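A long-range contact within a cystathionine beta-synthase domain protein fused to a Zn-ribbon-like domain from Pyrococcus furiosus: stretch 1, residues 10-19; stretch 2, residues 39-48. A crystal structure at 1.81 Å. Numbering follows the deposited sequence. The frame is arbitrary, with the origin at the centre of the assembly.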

# COMPACT_ATOMS: atom_id res chain seq x y z
N THR A 10 -9.86 20.47 -8.36
CA THR A 10 -8.50 20.21 -8.79
C THR A 10 -8.12 18.74 -8.55
O THR A 10 -8.77 18.06 -7.79
CB THR A 10 -7.50 21.12 -8.08
OG1 THR A 10 -7.69 21.04 -6.68
CG2 THR A 10 -7.69 22.56 -8.50
N VAL A 11 -7.06 18.30 -9.23
CA VAL A 11 -6.70 16.92 -9.35
C VAL A 11 -6.15 16.32 -8.05
O VAL A 11 -6.35 15.10 -7.73
CB VAL A 11 -5.79 16.75 -10.60
CG1 VAL A 11 -5.18 15.35 -10.60
CG2 VAL A 11 -6.63 16.90 -11.84
N ASP A 12 -5.48 17.20 -7.28
CA ASP A 12 -5.01 16.89 -5.93
C ASP A 12 -6.19 16.60 -5.02
O ASP A 12 -6.15 15.60 -4.31
CB ASP A 12 -4.11 17.98 -5.32
CG ASP A 12 -4.77 19.34 -5.25
OD1 ASP A 12 -5.40 19.79 -6.22
OD2 ASP A 12 -4.66 19.98 -4.20
N ARG A 13 -7.21 17.45 -5.03
CA ARG A 13 -8.39 17.19 -4.21
C ARG A 13 -9.16 15.91 -4.64
O ARG A 13 -9.65 15.19 -3.81
CB ARG A 13 -9.34 18.36 -4.20
CG ARG A 13 -8.77 19.62 -3.44
CD ARG A 13 -9.90 20.56 -3.10
N VAL A 14 -9.27 15.70 -5.93
CA VAL A 14 -10.03 14.59 -6.48
C VAL A 14 -9.31 13.24 -6.19
O VAL A 14 -9.94 12.25 -5.80
CB VAL A 14 -10.24 14.82 -7.96
CG1 VAL A 14 -10.82 13.56 -8.61
CG2 VAL A 14 -11.13 16.05 -8.17
N ALA A 15 -7.99 13.21 -6.34
CA ALA A 15 -7.11 12.12 -5.94
C ALA A 15 -7.35 11.64 -4.49
O ALA A 15 -7.48 10.45 -4.24
CB ALA A 15 -5.62 12.59 -6.11
N LYS A 16 -7.40 12.58 -3.55
CA LYS A 16 -7.67 12.29 -2.14
C LYS A 16 -9.07 11.74 -1.95
O LYS A 16 -9.24 10.77 -1.23
CB LYS A 16 -7.48 13.49 -1.24
N ILE A 17 -10.04 12.34 -2.62
CA ILE A 17 -11.43 11.84 -2.59
C ILE A 17 -11.53 10.35 -3.01
O ILE A 17 -12.08 9.54 -2.28
CB ILE A 17 -12.37 12.72 -3.43
CG1 ILE A 17 -12.46 14.11 -2.79
CG2 ILE A 17 -13.73 12.13 -3.53
CD1 ILE A 17 -13.12 15.16 -3.67
N LEU A 18 -10.95 10.02 -4.16
CA LEU A 18 -10.94 8.69 -4.70
C LEU A 18 -10.27 7.70 -3.72
O LEU A 18 -10.82 6.62 -3.39
CB LEU A 18 -10.19 8.71 -6.05
CG LEU A 18 -10.99 9.33 -7.19
CD1 LEU A 18 -10.15 9.62 -8.47
CD2 LEU A 18 -12.27 8.53 -7.49
N SER A 19 -9.10 8.04 -3.24
CA SER A 19 -8.36 7.04 -2.42
C SER A 19 -8.97 6.81 -1.02
O SER A 19 -9.06 5.66 -0.53
CB SER A 19 -6.90 7.46 -2.40
OG SER A 19 -6.74 8.59 -1.62
N THR A 39 -10.26 8.82 -14.20
CA THR A 39 -9.78 7.64 -13.53
C THR A 39 -8.42 7.93 -12.94
O THR A 39 -7.76 8.92 -13.26
CB THR A 39 -9.74 6.40 -14.48
OG1 THR A 39 -8.69 6.55 -15.45
CG2 THR A 39 -11.05 6.27 -15.19
N GLU A 40 -7.98 7.03 -12.09
CA GLU A 40 -6.62 7.12 -11.55
C GLU A 40 -5.59 6.97 -12.67
O GLU A 40 -4.53 7.55 -12.60
CB GLU A 40 -6.41 6.09 -10.41
CG GLU A 40 -7.27 6.41 -9.20
CD GLU A 40 -6.94 5.64 -7.95
OE1 GLU A 40 -6.72 4.44 -8.14
OE2 GLU A 40 -6.88 6.21 -6.79
N ARG A 41 -5.88 6.20 -13.73
CA ARG A 41 -4.96 6.10 -14.86
C ARG A 41 -4.85 7.44 -15.56
O ARG A 41 -3.74 7.87 -15.93
CB ARG A 41 -5.45 5.06 -15.87
CG ARG A 41 -5.01 3.67 -15.47
CD ARG A 41 -3.87 3.21 -16.31
NE ARG A 41 -2.67 3.97 -16.17
CZ ARG A 41 -1.75 3.79 -15.21
NH1 ARG A 41 -0.64 4.52 -15.21
NH2 ARG A 41 -1.89 2.81 -14.35
N ASP A 42 -6.00 8.09 -15.72
CA ASP A 42 -6.03 9.47 -16.24
C ASP A 42 -5.12 10.42 -15.44
O ASP A 42 -4.39 11.29 -16.02
CB ASP A 42 -7.45 10.05 -16.28
CG ASP A 42 -8.34 9.36 -17.33
OD1 ASP A 42 -7.82 8.95 -18.38
OD2 ASP A 42 -9.54 9.23 -17.07
N ILE A 43 -5.25 10.32 -14.14
CA ILE A 43 -4.49 11.12 -13.19
C ILE A 43 -2.98 10.90 -13.34
O ILE A 43 -2.21 11.88 -13.53
CB ILE A 43 -4.94 10.98 -11.75
CG1 ILE A 43 -6.35 11.54 -11.54
CG2 ILE A 43 -3.90 11.62 -10.83
CD1 ILE A 43 -6.90 11.31 -10.14
N LEU A 44 -2.57 9.66 -13.41
CA LEU A 44 -1.17 9.31 -13.55
C LEU A 44 -0.64 9.64 -14.93
O LEU A 44 0.40 10.25 -15.05
CB LEU A 44 -0.97 7.82 -13.24
CG LEU A 44 -1.10 7.32 -11.77
CD1 LEU A 44 -1.35 5.77 -11.81
CD2 LEU A 44 0.13 7.73 -10.91
N ASP A 45 -1.41 9.30 -15.96
CA ASP A 45 -0.93 9.38 -17.35
C ASP A 45 -1.05 10.76 -17.95
O ASP A 45 -0.19 11.15 -18.75
CB ASP A 45 -1.65 8.38 -18.24
CG ASP A 45 -1.42 6.93 -17.82
OD1 ASP A 45 -0.45 6.71 -17.05
OD2 ASP A 45 -2.20 6.02 -18.25
N LYS A 46 -2.09 11.50 -17.59
CA LYS A 46 -2.34 12.78 -18.16
C LYS A 46 -1.84 13.93 -17.30
O LYS A 46 -1.66 15.05 -17.81
CB LYS A 46 -3.82 12.97 -18.46
CG LYS A 46 -4.39 11.98 -19.45
CD LYS A 46 -5.88 12.11 -19.47
CE LYS A 46 -6.45 11.57 -20.74
NZ LYS A 46 -7.89 11.92 -20.85
N VAL A 47 -1.56 13.67 -16.03
CA VAL A 47 -1.08 14.73 -15.15
C VAL A 47 0.35 14.52 -14.63
O VAL A 47 1.25 15.28 -14.95
CB VAL A 47 -2.03 14.97 -13.98
CG1 VAL A 47 -1.66 16.27 -13.26
CG2 VAL A 47 -3.50 14.99 -14.46
N VAL A 48 0.53 13.48 -13.82
CA VAL A 48 1.82 13.21 -13.18
C VAL A 48 2.93 12.95 -14.20
O VAL A 48 3.97 13.62 -14.15
CB VAL A 48 1.69 11.99 -12.19
CG1 VAL A 48 2.99 11.72 -11.48
CG2 VAL A 48 0.51 12.26 -11.17
O HOH W 1 -6.13 8.63 -6.08

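Two helices, residues 11-19 and 40-48, pack in a roughly antiparallel manner. The angle between their N-to-C directions is 148°, and their axes come within 11.2 Å. No direct hydrogen bond joins them. The contact is apolar, with one bridging water, and buries 275 Å² counted over both sides.

Thr10 sits at the N-cap position of the first helix but takes no part in the contact. Its side chain makes no capping bond. Instead, Thr10 OG1 donates to Asp12 OD1 at 2.6 Å.

Val11 is the first residue to meet the second helix. Its CA-to-CB bond points toward stretch 2, and chi1 is t. Val11 CG1 lies 4.0 Å from Ile43 CG2 and 4.2 Å from Val47 CG2. One methyl group thus touches two residues that are four positions apart, about one helical turn. All three side chains are branched at CB, so methyl groups lie close to each backbone and meet between the helices. Val47 lies in the wider pi-type turn at 44-48.

The CA-to-CB bond of Asp12 points away, and the modelled part of Arg13 is out of reach. Val14 is buried, but its side chain comes no nearer than 4.8 Å to stretch 2.

Ala15 lies one turn after Val11. Its CA-to-CB bond points sideways, and Ile43 CD1 lies 4.3 Å from Ala15 CA and 4.4 Å from Ala15 CB. The polar link also starts here. Water 1 donates to Ala15 O at 2.9 Å and to Glu40 OE2 at 2.6 Å. It therefore joins a backbone carbonyl of one helix to a carboxylate of the other. Ala15 O also accepts the helix bond from Ser19 N, at 3.1 Å.

Lys16, modelled only to CB, and Ile17 are out of reach. The CA-to-CB bond of Leu18 points toward stretch 2, with chi1 m and chi2 t. Leu18 CD1 packs 4.0 Å from Ile43 CD1. Leu18 CB is also 4.2 Å from Glu40 OE2. Glu40 starts sideways, but the end of its side chain comes nearer. Its carboxylate is buried yet satisfied, by the water and by partners elsewhere in the structure.

Ile43 is the centre of the contact. It touches Val11, Ala15 and Leu18, and its 69 Å² of covered area is the largest of any residue here. With chi1 m and chi2 t, its CD1 reaches Ala15 and Leu18, and its CG2 makes the closest approach to Val11. A long, branched apolar side chain suits this place.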